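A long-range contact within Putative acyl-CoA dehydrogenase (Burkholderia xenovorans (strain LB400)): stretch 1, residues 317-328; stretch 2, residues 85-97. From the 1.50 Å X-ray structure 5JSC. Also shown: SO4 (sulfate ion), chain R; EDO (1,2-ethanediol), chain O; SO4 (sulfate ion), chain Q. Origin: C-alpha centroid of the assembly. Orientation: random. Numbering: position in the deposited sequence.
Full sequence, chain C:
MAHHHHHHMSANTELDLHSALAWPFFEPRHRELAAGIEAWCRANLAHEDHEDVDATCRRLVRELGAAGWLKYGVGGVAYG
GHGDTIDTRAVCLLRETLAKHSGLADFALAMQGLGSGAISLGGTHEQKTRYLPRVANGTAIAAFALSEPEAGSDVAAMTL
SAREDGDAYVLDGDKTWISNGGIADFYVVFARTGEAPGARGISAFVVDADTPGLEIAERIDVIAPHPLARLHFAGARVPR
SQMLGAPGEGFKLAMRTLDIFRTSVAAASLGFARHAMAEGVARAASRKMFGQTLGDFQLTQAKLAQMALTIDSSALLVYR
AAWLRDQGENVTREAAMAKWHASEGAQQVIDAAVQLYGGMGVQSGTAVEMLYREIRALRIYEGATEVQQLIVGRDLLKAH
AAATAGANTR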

# COMPACT_ATOMS: atom_id res chain seq x y z
N LEU C 317 5.51 13.27 14.14
CA LEU C 317 4.31 14.06 13.84
C LEU C 317 3.55 14.43 15.11
O LEU C 317 3.03 15.56 15.22
CB LEU C 317 3.40 13.29 12.89
CG LEU C 317 3.92 13.16 11.46
CD1 LEU C 317 3.09 12.09 10.74
CD2 LEU C 317 3.81 14.48 10.73
N VAL C 318 3.44 13.50 16.07
CA VAL C 318 2.76 13.80 17.34
C VAL C 318 3.43 14.97 18.03
O VAL C 318 2.77 15.95 18.41
CB VAL C 318 2.75 12.56 18.25
CG1 VAL C 318 2.32 12.95 19.67
CG2 VAL C 318 1.85 11.49 17.69
N TYR C 319 4.74 14.90 18.22
CA TYR C 319 5.39 15.90 19.04
C TYR C 319 5.75 17.16 18.27
O TYR C 319 5.89 18.21 18.89
CB TYR C 319 6.58 15.25 19.77
CG TYR C 319 6.00 14.28 20.78
CD1 TYR C 319 5.36 14.76 21.93
CD2 TYR C 319 5.99 12.90 20.55
CE1 TYR C 319 4.76 13.89 22.83
CE2 TYR C 319 5.39 12.03 21.45
CZ TYR C 319 4.77 12.53 22.60
OH TYR C 319 4.16 11.69 23.50
N ARG C 320 5.80 17.11 16.93
CA ARG C 320 5.79 18.35 16.17
C ARG C 320 4.51 19.12 16.43
O ARG C 320 4.54 20.32 16.72
CB ARG C 320 5.96 18.08 14.67
CG ARG C 320 6.03 19.33 13.78
CD ARG C 320 4.65 19.89 13.39
NE ARG C 320 3.88 18.95 12.57
CZ ARG C 320 3.91 18.94 11.24
NH1 ARG C 320 4.63 19.83 10.57
NH2 ARG C 320 3.19 18.04 10.57
N ALA C 321 3.36 18.44 16.34
CA ALA C 321 2.09 19.11 16.58
C ALA C 321 1.98 19.60 18.02
O ALA C 321 1.52 20.73 18.26
CB ALA C 321 0.92 18.18 16.25
N ALA C 322 2.40 18.78 18.98
CA ALA C 322 2.29 19.20 20.38
C ALA C 322 3.22 20.36 20.68
O ALA C 322 2.82 21.34 21.33
CB ALA C 322 2.57 18.01 21.31
N TRP C 323 4.46 20.30 20.19
CA TRP C 323 5.38 21.41 20.36
C TRP C 323 4.82 22.69 19.73
O TRP C 323 4.89 23.77 20.34
CB TRP C 323 6.74 21.05 19.75
CG TRP C 323 7.65 22.23 19.60
CD1 TRP C 323 8.52 22.73 20.54
CD2 TRP C 323 7.76 23.08 18.46
NE1 TRP C 323 9.16 23.84 20.04
CE2 TRP C 323 8.72 24.08 18.77
CE3 TRP C 323 7.15 23.10 17.19
CZ2 TRP C 323 9.08 25.08 17.86
CZ3 TRP C 323 7.52 24.10 16.29
CH2 TRP C 323 8.47 25.07 16.64
N LEU C 324 4.25 22.58 18.53
CA LEU C 324 3.74 23.76 17.84
C LEU C 324 2.57 24.38 18.60
O LEU C 324 2.51 25.61 18.77
CB LEU C 324 3.33 23.38 16.42
CG LEU C 324 2.81 24.52 15.55
CD1 LEU C 324 3.79 25.69 15.51
CD2 LEU C 324 2.51 23.99 14.13
N ARG C 325 1.63 23.56 19.08
CA ARG C 325 0.53 24.10 19.87
C ARG C 325 1.06 24.77 21.13
O ARG C 325 0.53 25.81 21.56
CB ARG C 325 -0.47 23.01 20.23
CG ARG C 325 -1.76 23.59 20.77
CD ARG C 325 -2.71 22.58 21.41
NE ARG C 325 -3.71 23.35 22.14
CZ ARG C 325 -3.68 23.62 23.44
NH1 ARG C 325 -2.75 23.11 24.22
NH2 ARG C 325 -4.63 24.36 23.97
N ASP C 326 2.13 24.23 21.70
CA ASP C 326 2.74 24.80 22.90
C ASP C 326 3.55 26.06 22.63
O ASP C 326 4.07 26.66 23.58
CB ASP C 326 3.62 23.74 23.58
CG ASP C 326 2.79 22.63 24.22
OD1 ASP C 326 1.57 22.82 24.41
OD2 ASP C 326 3.36 21.57 24.55
N GLN C 327 3.67 26.47 21.36
CA GLN C 327 4.17 27.80 21.04
C GLN C 327 3.04 28.82 20.98
O GLN C 327 3.29 30.01 20.72
CB GLN C 327 4.91 27.79 19.69
CG GLN C 327 5.98 26.71 19.57
CD GLN C 327 6.96 26.74 20.72
OE1 GLN C 327 7.71 27.71 20.90
NE2 GLN C 327 6.97 25.67 21.51
N GLY C 328 1.81 28.38 21.21
CA GLY C 328 0.65 29.24 21.10
C GLY C 328 0.04 29.28 19.72
O GLY C 328 -0.74 30.20 19.43
S SO4 R . -4.09 26.61 25.89
O1 SO4 R . -2.88 27.07 25.21
O2 SO4 R . -4.50 27.65 26.84
O3 SO4 R . -5.15 26.42 24.89
O4 SO4 R . -3.82 25.37 26.59
C1 EDO O . 8.24 10.09 22.21
O1 EDO O . 7.30 9.19 21.64
C2 EDO O . 8.35 9.86 23.71
O2 EDO O . 8.36 8.46 23.98
S SO4 Q . 9.34 25.51 24.91
O1 SO4 Q . 10.40 26.44 25.28
O2 SO4 Q . 8.41 25.38 26.03
O3 SO4 Q . 8.63 26.03 23.75
O4 SO4 Q . 9.92 24.21 24.59
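Stretch 2, residues 85-97: TIDTRAVCLLRET

Stretch 2 begins as an extended segment, T85 to D87, and turns helical at T88. The helix runs through T97 and continues beyond it. D87 caps its first turn, with OD1 accepting from A90 N at 3.0 Å. This helix packs on helix 317-325 in a roughly antiparallel sense. The angle between their N-to-C directions is 148°, and the axes approach to 8.6 Å. The start of stretch 2 therefore lies by the end of stretch 1, and E96 lies back near Y319.

L317 makes no contact. V318 points toward stretch 2, and its CG1 is 4.1 Å from C92 SG. Y319 reaches farther along the partner helix. Its CE1 packs 3.5 Å from C92 CB and its CZ 3.9 Å from L93 CD2. The phenol ends in a hydrogen bond, Y319 OH to E96 OE1, at 2.7 Å. R320 and A321 make no contact.

A322 marks the closest backbone approach: its CA is 5.0 Å from the CA of T88. The small side chain fits here, with CB 3.8 Å from T88 CG2, 3.7 Å from R89 CG and 4.1 Å from C92 SG. W323 CD1 lies 3.8 Å from R89 NH1, which sits at the edge of the indole. L324 faces away.

R325 NH1 donates to T88 OG1 at 2.9 Å and, weakly, to I86 O at 3.0 Å. D326 follows the helix and binds the first turn of the partner. Its OD1 accepts from T88 N at 2.9 Å and from T88 OG1 at 2.7 Å. Its OD2 accepts from R89 N at 3.0 Å and forms a salt bridge with R89 NE at 2.8 Å. A water bridges D326 OD1 and I86 O. Q327 NE2 and the R89 guanidinium bind the same sulfate. G328 closes a Schellman motif, clear of stretch 2.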

# COMPACT_ATOMS: atom_id res chain seq x y z
N THR C 85 -1.82 27.40 30.66
CA THR C 85 -2.07 26.72 29.41
C THR C 85 -2.05 25.22 29.65
O THR C 85 -1.52 24.73 30.65
CB THR C 85 -1.01 27.07 28.35
OG1 THR C 85 0.26 26.54 28.75
CG2 THR C 85 -0.89 28.57 28.17
N ILE C 86 -2.64 24.48 28.72
CA ILE C 86 -2.52 23.03 28.72
C ILE C 86 -1.26 22.67 27.95
O ILE C 86 -1.11 23.04 26.79
CB ILE C 86 -3.77 22.37 28.10
CG1 ILE C 86 -4.98 22.58 29.04
CG2 ILE C 86 -3.51 20.88 27.82
CD1 ILE C 86 -6.31 22.27 28.42
N ASP C 87 -0.34 21.98 28.63
CA ASP C 87 0.93 21.53 28.06
C ASP C 87 0.63 20.32 27.18
O ASP C 87 0.46 19.21 27.68
CB ASP C 87 1.90 21.20 29.20
CG ASP C 87 3.29 20.80 28.72
OD1 ASP C 87 3.47 20.39 27.56
OD2 ASP C 87 4.23 20.89 29.55
N THR C 88 0.56 20.56 25.86
CA THR C 88 0.19 19.50 24.92
C THR C 88 1.22 18.38 24.92
O THR C 88 0.87 17.20 24.84
CB THR C 88 0.06 20.06 23.50
OG1 THR C 88 -0.54 21.36 23.54
CG2 THR C 88 -0.82 19.14 22.65
N ARG C 89 2.50 18.74 25.00
CA ARG C 89 3.54 17.71 25.05
C ARG C 89 3.37 16.82 26.27
O ARG C 89 3.53 15.59 26.20
CB ARG C 89 4.92 18.36 25.03
CG ARG C 89 5.26 18.98 23.68
CD ARG C 89 6.47 19.89 23.74
NE ARG C 89 6.14 21.15 24.40
CZ ARG C 89 7.02 22.11 24.64
NH1 ARG C 89 8.29 21.96 24.29
NH2 ARG C 89 6.62 23.23 25.25
N ALA C 90 3.03 17.41 27.42
CA ALA C 90 2.81 16.62 28.62
C ALA C 90 1.61 15.70 28.47
O ALA C 90 1.69 14.51 28.78
CB ALA C 90 2.65 17.54 29.83
N VAL C 91 0.47 16.24 28.00
CA VAL C 91 -0.71 15.39 27.83
C VAL C 91 -0.41 14.24 26.88
O VAL C 91 -0.82 13.09 27.12
CB VAL C 91 -1.91 16.22 27.34
CG1 VAL C 91 -3.08 15.29 26.98
CG2 VAL C 91 -2.35 17.22 28.41
N CYS C 92 0.33 14.51 25.81
CA CYS C 92 0.68 13.46 24.86
C CYS C 92 1.59 12.41 25.49
O CYS C 92 1.37 11.21 25.29
CB CYS C 92 1.33 14.08 23.62
SG CYS C 92 0.13 14.91 22.55
N LEU C 93 2.61 12.83 26.24
CA LEU C 93 3.47 11.85 26.90
C LEU C 93 2.68 11.00 27.89
O LEU C 93 2.95 9.80 28.05
CB LEU C 93 4.64 12.55 27.60
CG LEU C 93 5.74 13.08 26.67
CD1 LEU C 93 6.68 14.02 27.45
CD2 LEU C 93 6.51 11.94 26.06
N LEU C 94 1.71 11.60 28.59
CA LEU C 94 0.89 10.84 29.52
C LEU C 94 0.05 9.79 28.79
O LEU C 94 0.05 8.61 29.17
CB LEU C 94 -0.00 11.77 30.34
CG LEU C 94 0.75 12.70 31.30
CD1 LEU C 94 -0.21 13.69 31.92
CD2 LEU C 94 1.46 11.89 32.40
N ARG C 95 -0.67 10.20 27.74
CA ARG C 95 -1.47 9.23 27.00
C ARG C 95 -0.60 8.18 26.33
O ARG C 95 -0.93 6.99 26.33
CB ARG C 95 -2.35 9.93 25.97
CG ARG C 95 -3.56 10.63 26.55
CD ARG C 95 -4.63 10.82 25.47
NE ARG C 95 -5.31 9.57 25.12
CZ ARG C 95 -6.37 9.49 24.32
NH1 ARG C 95 -6.88 10.59 23.77
NH2 ARG C 95 -6.94 8.31 24.08
N GLU C 96 0.52 8.60 25.73
CA GLU C 96 1.41 7.64 25.10
C GLU C 96 1.87 6.57 26.09
O GLU C 96 1.79 5.37 25.81
CB GLU C 96 2.62 8.34 24.48
CG GLU C 96 3.53 7.37 23.78
CD GLU C 96 4.86 7.95 23.38
OE1 GLU C 96 4.96 9.17 23.14
OE2 GLU C 96 5.83 7.17 23.27
N THR C 97 2.34 7.00 27.27
CA THR C 97 2.84 6.04 28.25
C THR C 97 1.72 5.19 28.81
O THR C 97 1.86 3.97 28.95
CB THR C 97 3.57 6.78 29.37
OG1 THR C 97 4.56 7.63 28.79
CG2 THR C 97 4.25 5.79 30.33
O HOH W 1 0.13 24.98 25.41